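Local atomic coordinates of SAM-dependent O-methyltransferase (Thermotoga maritima, PDB entry 1O54), a protein that probably methylates N1 of adenosine 58 in tRNA, using S-adenosyl-L-methionine as the methyl donor, and assembles as a homotetramer. Residues A[231-237]-A[264-270]; A[101-105]-A[126-130]; A[115-119]-A[177-181]. All blocks are in the same frame, centred on the assembly; numbering follows the deposited sequence.

Interaction 1: residues A[231-237]-A[264-270]; sequences FIRIEVW and MIFATKV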
loop_
_atom_site.group_PDB
_atom_site.type_symbol
_atom_site.label_atom_id
_atom_site.label_comp_id
_atom_site.label_asym_id
_atom_site.label_seq_id
_atom_site.Cartn_x
_atom_site.Cartn_y
_atom_site.Cartn_z
ATOM N N PHE A 231 10.248 8.848 -27.591
ATOM C CA PHE A 231 9.837 9.188 -26.224
ATOM C C PHE A 231 10.910 8.671 -25.280
ATOM O O PHE A 231 11.454 7.538 -25.475
ATOM C CB PHE A 231 8.537 8.498 -25.880
ATOM C CG PHE A 231 7.286 9.195 -26.387
ATOM C CD1 PHE A 231 6.476 8.593 -27.360
ATOM C CD2 PHE A 231 6.916 10.430 -25.883
ATOM C CE1 PHE A 231 5.317 9.220 -27.792
ATOM C CE2 PHE A 231 5.756 11.048 -26.315
ATOM C CZ PHE A 231 4.950 10.433 -27.252
ATOM N N ILE A 232 11.233 9.476 -24.268
ATOM C CA ILE A 232 12.170 9.075 -23.221
ATOM C C ILE A 232 11.520 9.315 -21.871
ATOM O O ILE A 232 10.378 9.843 -21.799
ATOM C CB ILE A 232 13.524 9.831 -23.367
ATOM C CG1 ILE A 232 13.309 11.332 -23.139
ATOM C CG2 ILE A 232 14.150 9.531 -24.747
ATOM C CD1 ILE A 232 14.616 12.074 -22.918
ATOM N N ARG A 233 12.252 8.961 -20.786
ATOM C CA ARG A 233 11.766 9.177 -19.413
ATOM C C ARG A 233 10.359 8.571 -19.274
ATOM O O ARG A 233 9.450 9.167 -18.690
ATOM C CB ARG A 233 11.794 10.667 -19.038
ATOM C CG ARG A 233 13.187 11.293 -19.071
ATOM C CD ARG A 233 13.173 12.761 -18.638
ATOM N NE ARG A 233 13.298 12.895 -17.196
ATOM C CZ ARG A 233 13.122 14.014 -16.513
ATOM N NH1 ARG A 233 12.798 15.140 -17.112
ATOM N NH2 ARG A 233 13.289 14.009 -15.215
ATOM N N ILE A 234 10.196 7.349 -19.767
ATOM C CA ILE A 234 8.883 6.677 -19.652
ATOM C C ILE A 234 8.780 6.114 -18.250
ATOM O O ILE A 234 9.677 5.355 -17.778
ATOM C CB ILE A 234 8.725 5.549 -20.713
ATOM C CG1 ILE A 234 8.758 6.138 -22.111
ATOM C CG2 ILE A 234 7.393 4.811 -20.514
ATOM C CD1 ILE A 234 8.984 5.148 -23.180
ATOM N N GLU A 235 7.688 6.454 -17.584
ATOM C CA GLU A 235 7.412 5.992 -16.221
ATOM C C GLU A 235 5.965 5.552 -16.060
ATOM O O GLU A 235 5.084 6.036 -16.745
ATOM C CB GLU A 235 7.665 7.089 -15.227
ATOM C CG GLU A 235 9.101 7.629 -15.237
ATOM C CD GLU A 235 9.447 8.509 -14.044
ATOM O OE1 GLU A 235 8.555 8.919 -13.253
ATOM O OE2 GLU A 235 10.659 8.847 -13.939
ATOM N N VAL A 236 5.760 4.601 -15.157
ATOM C CA VAL A 236 4.428 4.098 -14.841
ATOM C C VAL A 236 4.262 4.148 -13.314
ATOM O O VAL A 236 5.100 3.602 -12.585
ATOM C CB VAL A 236 4.258 2.642 -15.338
ATOM C CG1 VAL A 236 2.914 2.074 -14.912
ATOM C CG2 VAL A 236 4.465 2.514 -16.823
ATOM N N TRP A 237 3.188 4.776 -12.859
ATOM C CA TRP A 237 2.919 4.997 -11.434
ATOM C C TRP A 237 1.514 4.525 -11.065
ATOM O O TRP A 237 0.567 4.634 -11.859
ATOM C CB TRP A 237 3.049 6.491 -11.094
ATOM C CG TRP A 237 4.438 6.955 -11.100
ATOM C CD1 TRP A 237 5.135 7.530 -12.146
ATOM C CD2 TRP A 237 5.351 6.902 -9.998
ATOM N NE1 TRP A 237 6.431 7.811 -11.748
ATOM C CE2 TRP A 237 6.577 7.446 -10.437
ATOM C CE3 TRP A 237 5.260 6.448 -8.681
ATOM C CZ2 TRP A 237 7.701 7.553 -9.596
ATOM C CZ3 TRP A 237 6.363 6.571 -7.841
ATOM C CH2 TRP A 237 7.571 7.084 -8.307
ATOM N N MET A 264 -0.978 5.194 -14.189
ATOM C CA MET A 264 -0.615 6.422 -14.864
ATOM C C MET A 264 0.695 6.242 -15.609
ATOM O O MET A 264 1.690 5.817 -15.001
ATOM C CB MET A 264 -0.444 7.520 -13.841
ATOM C CG MET A 264 -1.709 7.772 -13.061
ATOM S SD MET A 264 -1.545 8.916 -11.669
ATOM C CE MET A 264 -0.751 7.851 -10.406
ATOM N N ILE A 265 0.716 6.603 -16.884
ATOM C CA ILE A 265 1.903 6.441 -17.707
ATOM C C ILE A 265 2.342 7.785 -18.214
ATOM O O ILE A 265 1.511 8.536 -18.713
ATOM C CB ILE A 265 1.612 5.516 -18.905
ATOM C CG1 ILE A 265 1.041 4.143 -18.451
ATOM C CG2 ILE A 265 2.863 5.312 -19.731
ATOM C CD1 ILE A 265 0.483 3.318 -19.580
ATOM N N PHE A 266 3.640 8.075 -18.094
ATOM C CA PHE A 266 4.200 9.357 -18.516
ATOM C C PHE A 266 5.341 9.129 -19.479
ATOM O O PHE A 266 6.031 8.119 -19.400
ATOM C CB PHE A 266 4.752 10.050 -17.265
ATOM C CG PHE A 266 3.711 10.302 -16.197
ATOM C CD1 PHE A 266 3.488 9.357 -15.216
ATOM C CD2 PHE A 266 2.960 11.437 -16.189
ATOM C CE1 PHE A 266 2.498 9.560 -14.222
ATOM C CE2 PHE A 266 1.989 11.656 -15.195
ATOM C CZ PHE A 266 1.765 10.696 -14.232
ATOM N N ALA A 267 5.580 10.093 -20.364
ATOM C CA ALA A 267 6.693 10.063 -21.291
ATOM C C ALA A 267 6.991 11.500 -21.745
ATOM O O ALA A 267 6.139 12.383 -21.650
ATOM C CB ALA A 267 6.361 9.193 -22.452
ATOM N N THR A 268 8.223 11.714 -22.195
ATOM C CA THR A 268 8.679 13.002 -22.705
ATOM C C THR A 268 9.051 12.864 -24.162
ATOM O O THR A 268 9.841 11.987 -24.489
ATOM C CB THR A 268 9.896 13.433 -21.877
ATOM O OG1 THR A 268 9.486 13.663 -20.509
ATOM C CG2 THR A 268 10.469 14.746 -22.389
ATOM N N LYS A 269 8.501 13.731 -25.003
ATOM C CA LYS A 269 8.800 13.738 -26.422
ATOM C C LYS A 269 10.182 14.271 -26.709
ATOM O O LYS A 269 10.574 15.340 -26.223
ATOM C CB LYS A 269 7.783 14.591 -27.173
ATOM C CG LYS A 269 7.955 14.566 -28.725
ATOM C CD LYS A 269 7.756 15.839 -29.303
ATOM C CE LYS A 269 8.149 15.959 -30.751
ATOM N NZ LYS A 269 6.949 16.206 -31.564
ATOM N N VAL A 270 10.900 13.553 -27.558
ATOM C CA VAL A 270 12.126 14.062 -28.165
ATOM C C VAL A 270 11.968 14.046 -29.681
ATOM O O VAL A 270 11.047 13.416 -30.216
ATOM C CB VAL A 270 13.338 13.279 -27.709
ATOM C CG1 VAL A 270 13.533 13.490 -26.203
ATOM C CG2 VAL A 270 13.227 11.771 -28.072
HETATM O O HOH W 1 8.459 11.740 -18.915
HETATM O O HOH W 2 10.815 15.716 -19.192
#

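Interaction 2: residues A[101-105]-A[126-130]; sequences SSFIA and MCAVL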
loop_
_atom_site.group_PDB
_atom_site.type_symbol
_atom_site.label_atom_id
_atom_site.label_comp_id
_atom_site.label_asym_id
_atom_site.label_seq_id
_atom_site.Cartn_x
_atom_site.Cartn_y
_atom_site.Cartn_z
ATOM N N SER A 101 -5.525 13.166 -10.701
ATOM C CA SER A 101 -5.457 14.361 -11.538
ATOM C C SER A 101 -4.445 15.411 -11.044
ATOM O O SER A 101 -3.714 15.973 -11.843
ATOM C CB SER A 101 -6.856 14.971 -11.749
ATOM O OG SER A 101 -7.420 15.334 -10.536
ATOM N N SER A 102 -4.382 15.645 -9.733
ATOM C CA SER A 102 -3.444 16.604 -9.171
ATOM C C SER A 102 -1.985 16.215 -9.485
ATOM O O SER A 102 -1.153 17.036 -9.923
ATOM C CB SER A 102 -3.700 16.714 -7.647
ATOM O OG SER A 102 -3.644 15.453 -6.964
ATOM N N PHE A 103 -1.693 14.942 -9.259
ATOM C CA PHE A 103 -0.380 14.397 -9.514
ATOM C C PHE A 103 -0.033 14.476 -11.007
ATOM O O PHE A 103 1.084 14.897 -11.388
ATOM C CB PHE A 103 -0.340 12.969 -9.000
ATOM C CG PHE A 103 0.968 12.261 -9.270
ATOM C CD1 PHE A 103 2.126 12.588 -8.571
ATOM C CD2 PHE A 103 1.017 11.232 -10.192
ATOM C CE1 PHE A 103 3.324 11.906 -8.822
ATOM C CE2 PHE A 103 2.173 10.546 -10.415
ATOM C CZ PHE A 103 3.331 10.878 -9.731
ATOM N N ILE A 104 -0.981 14.076 -11.844
ATOM C CA ILE A 104 -0.740 14.091 -13.285
ATOM C C ILE A 104 -0.458 15.504 -13.767
ATOM O O ILE A 104 0.478 15.722 -14.528
ATOM C CB ILE A 104 -1.934 13.514 -14.014
ATOM C CG1 ILE A 104 -2.019 11.999 -13.751
ATOM C CG2 ILE A 104 -1.850 13.846 -15.479
ATOM C CD1 ILE A 104 -3.324 11.435 -14.131
ATOM N N ALA A 105 -1.213 16.485 -13.282
ATOM C CA ALA A 105 -1.011 17.880 -13.712
ATOM C C ALA A 105 0.396 18.397 -13.280
ATOM O O ALA A 105 1.068 19.104 -14.032
ATOM C CB ALA A 105 -2.130 18.769 -13.201
ATOM N N MET A 126 -10.909 16.167 -15.123
ATOM C CA MET A 126 -9.473 16.353 -15.352
ATOM C C MET A 126 -9.222 17.669 -16.107
ATOM O O MET A 126 -8.252 18.374 -15.855
ATOM C CB MET A 126 -8.904 15.198 -16.132
ATOM C CG MET A 126 -7.519 15.361 -16.609
ATOM S SD MET A 126 -6.428 15.320 -15.123
ATOM C CE MET A 126 -4.924 15.750 -15.706
ATOM N N CYS A 127 -10.094 17.931 -17.074
ATOM C CA CYS A 127 -10.074 19.193 -17.845
ATOM C C CYS A 127 -10.009 20.418 -16.927
ATOM O O CYS A 127 -9.176 21.328 -17.107
ATOM C CB CYS A 127 -11.241 19.276 -18.805
ATOM S SG CYS A 127 -10.909 20.565 -20.031
ATOM N N ALA A 128 -10.835 20.396 -15.892
ATOM C CA ALA A 128 -10.840 21.478 -14.916
ATOM C C ALA A 128 -9.525 21.658 -14.198
ATOM O O ALA A 128 -9.092 22.798 -13.957
ATOM C CB ALA A 128 -11.973 21.235 -13.906
ATOM N N VAL A 129 -8.898 20.552 -13.807
ATOM C CA VAL A 129 -7.620 20.617 -13.128
ATOM C C VAL A 129 -6.561 21.269 -14.042
ATOM O O VAL A 129 -5.756 22.138 -13.625
ATOM C CB VAL A 129 -7.158 19.202 -12.679
ATOM C CG1 VAL A 129 -5.756 19.220 -12.148
ATOM C CG2 VAL A 129 -8.138 18.683 -11.635
ATOM N N LEU A 130 -6.545 20.835 -15.300
ATOM C CA LEU A 130 -5.619 21.378 -16.283
ATOM C C LEU A 130 -5.909 22.869 -16.500
ATOM O O LEU A 130 -4.973 23.658 -16.624
ATOM C CB LEU A 130 -5.757 20.591 -17.606
ATOM C CG LEU A 130 -5.342 19.101 -17.515
ATOM C CD1 LEU A 130 -5.711 18.364 -18.816
ATOM C CD2 LEU A 130 -3.858 18.928 -17.188
#

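Interaction 3: residues A[115-119]-A[177-181]; sequences RIIDT and FDEKD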
loop_
_atom_site.group_PDB
_atom_site.type_symbol
_atom_site.label_atom_id
_atom_site.label_comp_id
_atom_site.label_asym_id
_atom_site.label_seq_id
_atom_site.Cartn_x
_atom_site.Cartn_y
_atom_site.Cartn_z
ATOM N N ARG A 115 -0.028 25.676 -23.346
ATOM C CA ARG A 115 -1.019 25.137 -24.267
ATOM C C ARG A 115 -1.030 23.611 -24.058
ATOM O O ARG A 115 0.017 22.941 -24.195
ATOM C CB ARG A 115 -0.647 25.475 -25.713
ATOM C CG ARG A 115 -0.783 26.982 -25.999
ATOM C CD ARG A 115 -0.025 27.477 -27.248
ATOM N NE ARG A 115 -0.580 26.889 -28.467
ATOM C CZ ARG A 115 -0.002 25.921 -29.198
ATOM N NH1 ARG A 115 1.159 25.393 -28.852
ATOM N NH2 ARG A 115 -0.583 25.509 -30.306
ATOM N N ILE A 116 -2.208 23.084 -23.756
ATOM C CA ILE A 116 -2.368 21.705 -23.320
ATOM C C ILE A 116 -3.480 21.053 -24.155
ATOM O O ILE A 116 -4.533 21.671 -24.343
ATOM C CB ILE A 116 -2.834 21.676 -21.850
ATOM C CG1 ILE A 116 -1.850 22.399 -20.927
ATOM C CG2 ILE A 116 -3.086 20.222 -21.417
ATOM C CD1 ILE A 116 -0.524 21.792 -20.843
ATOM N N ILE A 117 -3.266 19.830 -24.620
ATOM C CA ILE A 117 -4.330 19.048 -25.271
ATOM C C ILE A 117 -4.873 18.075 -24.222
ATOM O O ILE A 117 -4.105 17.416 -23.525
ATOM C CB ILE A 117 -3.809 18.323 -26.521
ATOM C CG1 ILE A 117 -3.586 19.348 -27.657
ATOM C CG2 ILE A 117 -4.730 17.212 -26.980
ATOM C CD1 ILE A 117 -2.824 18.807 -28.819
ATOM N N ASP A 118 -6.189 17.951 -24.173
ATOM C CA ASP A 118 -6.878 17.007 -23.289
ATOM C C ASP A 118 -7.877 16.235 -24.138
ATOM O O ASP A 118 -8.697 16.820 -24.829
ATOM C CB ASP A 118 -7.616 17.811 -22.228
ATOM C CG ASP A 118 -8.396 16.950 -21.259
ATOM O OD1 ASP A 118 -9.568 17.308 -20.929
ATOM O OD2 ASP A 118 -7.934 15.888 -20.798
ATOM N N THR A 119 -7.817 14.910 -24.116
ATOM C CA THR A 119 -8.813 14.132 -24.843
ATOM C C THR A 119 -8.887 12.697 -24.317
ATOM O O THR A 119 -7.851 12.156 -24.014
ATOM C CB THR A 119 -8.472 14.131 -26.336
ATOM O OG1 THR A 119 -9.573 13.589 -27.102
ATOM C CG2 THR A 119 -7.256 13.283 -26.695
ATOM N N PHE A 177 -4.439 16.140 -34.184
ATOM C CA PHE A 177 -4.760 17.392 -33.546
ATOM C C PHE A 177 -4.397 18.573 -34.436
ATOM O O PHE A 177 -3.455 18.490 -35.253
ATOM C CB PHE A 177 -4.019 17.470 -32.208
ATOM C CG PHE A 177 -4.311 16.306 -31.310
ATOM C CD1 PHE A 177 -3.425 15.263 -31.192
ATOM C CD2 PHE A 177 -5.507 16.242 -30.607
ATOM C CE1 PHE A 177 -3.707 14.174 -30.377
ATOM C CE2 PHE A 177 -5.806 15.139 -29.827
ATOM C CZ PHE A 177 -4.899 14.116 -29.692
ATOM N N ASP A 178 -5.125 19.676 -34.298
ATOM C CA ASP A 178 -4.832 20.864 -35.075
ATOM C C ASP A 178 -3.590 21.606 -34.581
ATOM O O ASP A 178 -2.938 22.322 -35.369
ATOM C CB ASP A 178 -5.991 21.851 -35.011
ATOM C CG ASP A 178 -7.258 21.309 -35.611
ATOM O OD1 ASP A 178 -7.195 20.430 -36.508
ATOM O OD2 ASP A 178 -8.380 21.732 -35.257
ATOM N N GLU A 179 -3.308 21.471 -33.292
ATOM C CA GLU A 179 -2.281 22.252 -32.627
ATOM C C GLU A 179 -0.942 21.533 -32.740
ATOM O O GLU A 179 -0.873 20.292 -32.669
ATOM C CB GLU A 179 -2.603 22.452 -31.159
ATOM C CG GLU A 179 -3.898 23.186 -30.880
ATOM C CD GLU A 179 -5.150 22.343 -31.126
ATOM O OE1 GLU A 179 -5.093 21.090 -31.070
ATOM O OE2 GLU A 179 -6.206 22.958 -31.341
ATOM N N LYS A 180 0.121 22.332 -32.879
ATOM C CA LYS A 180 1.480 21.852 -32.805
ATOM C C LYS A 180 2.216 22.545 -31.679
ATOM O O LYS A 180 1.825 23.611 -31.189
ATOM C CB LYS A 180 2.232 22.134 -34.114
ATOM C CG LYS A 180 1.661 21.445 -35.322
ATOM C CD LYS A 180 1.879 19.951 -35.275
ATOM C CE LYS A 180 1.663 19.315 -36.665
ATOM N NZ LYS A 180 0.793 18.096 -36.662
ATOM N N ASP A 181 3.301 21.909 -31.290
ATOM C CA ASP A 181 4.183 22.411 -30.293
ATOM C C ASP A 181 3.498 22.671 -28.958
ATOM O O ASP A 181 3.893 23.585 -28.238
ATOM C CB ASP A 181 4.873 23.658 -30.804
ATOM C CG ASP A 181 5.841 23.349 -31.926
ATOM O OD1 ASP A 181 5.811 24.076 -32.910
ATOM O OD2 ASP A 181 6.637 22.395 -31.855
HETATM O O HOH W 3 2.955 25.735 -26.661
#

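Interaction 1: residues A[231-237]-A[264-270]
Residues 231-237 run antiparallel to 264-270, the axes of 234-237 and 264-269 approaching to 4.7 Å at 164°. Three hydrogen-bonded pairs join them: Ile232 with Thr268 (N to O 2.9 Å each way), Glu235 with Phe266, and Trp237 with Met264. Between the first two the register slips by one, a beta bulge with Arg233 and Ile234 facing Ala267; Arg233, at phi/psi 52°/46°, leaves the extended conformation. Its carbonyl O accepts a hydrogen bond from a water 2.8 Å away that also binds Thr268 OG1.

The Phe266 ring packs obliquely beside Trp237 (Phe266 CE1 to Trp237 CD1 3.9 Å), two large aromatics on one face, and Trp237 NE1 donates to Glu235 OE1 at 2.8 Å. On the other face, branched Val236 and Ile265 pack.

Arg233 forms salt bridges with Glu35 and Asp84 of the second subunit, and Val236 and Trp237 pair antiparallel with a strand there. At this antiparallel end of the Rossmann-like methyltransferase sheet, Val236 and Ile265 lie against helix 216-228, Phe266 reaches helix 98-107, and strand 207-213 flanks 264-269.

Interaction 2: residues A[101-105]-A[126-130]
Ser101 opens the contact from helix 98-107, pointing its CA-to-CB bond at helix 125-134. Its small side chain lets the thioether of Met126 come close, CB to Met126 SD being 3.4 Å, and its OG lies 3.6 Å from Val129 CG2. That hydroxyl makes weak hydrogen bonds to the carbonyls of Tyr97 and Pro98, so a polar group is accommodated in a buried place, while its backbone O accepts the helical bond from Ala105 N at 2.9 Å. Ser102 and Phe103 face other neighbours; the Phe103 ring meets Phe241 of the second subunit. Ile104 comes next, its CG2 3.6 Å from Met126 CE: the long, unbranched methionine can extend between the helices to find it, although its own CA-to-CB bond points sideways. One residue on, Ala105 brings just a methyl group, CB lying 3.8 Å from Val129 CG1 and 4.3 Å from Leu130 CD2, which leaves room for these bulkier branched partners. No hydrogen bond crosses between the segments, whose axes pass 9.7 Å apart at -43°; the joint is apolar packing. Helix 125-134 follows strand 115-119 and a glycine-rich turn, the strand-turn-helix unit of a Rossmann-like class I methyltransferase, and Met126 lies about 6 Å, side chain to side chain, from Asp188, a predicted S-adenosyl-L-methionine-binding residue.

Interaction 3: residues A[115-119]-A[177-181]
Strand 115-119 is a central parallel strand of the Rossmann-like methyltransferase sheet, and the irregular segment 177-181, leading into strand 182-187, packs across one side of it. At the outer end, Arg115 uses its long side chain to supply donors to a backbone without a regular ladder: NH1 and NH2 both donate to Lys180 O, at 3.0 and 3.2 Å. A water bridges further, accepting from Arg115 NH1 at 2.9 Å and donating to Asp181 O at 2.8 Å.

The carboxylate of Glu179 is satisfied by Tyr143 OH and a salt bridge to Lys169, leaving its aliphatic part to approach the guanidinium (CB to Arg115 NH2 3.8 Å). Arg115 N is hydrogen-bonded to Asp183 OD2, and Asp181 OD1 to His12 of the second subunit, a residue of the histidine tag. Thr119 OG1 is hydrogen-bonded to Tyr143 O, so a beta-branched residue suited to a strand also has its hydroxyl paired although buried.

Apolar groups fill the inner end. Thr119 CG2 meets the edge of the Phe177 ring, 3.9 Å from CZ, whereas Ile117 offers a methyl to the ring face in a CH-pi contact, with CG2 4.0 Å from the ring centroid.

How the interactions relate
The three contacts share one Rossmann-like domain, with centres 15 to 17 Å apart. Interactions 2 and 3 alternate along the chain: helix 98-107, strand 115-119, helix 125-134, then loop 177-181. They touch where Cys127 CB lies 3.3 Å from Asp118 OD1. Interaction 1 comes later, at the antiparallel end of the same mixed sheet; it meets interaction 2 where Met264 SD packs 3.8 Å from Ile104 CG1, but its nearest atoms stay about 6 Å from interaction 3. Helix 98-107 thus links the antiparallel end of the sheet to helix 125-134, beside the predicted cofactor site, and interactions 1 and 2 both touch the second subunit, so the interface lies on that side of the domain.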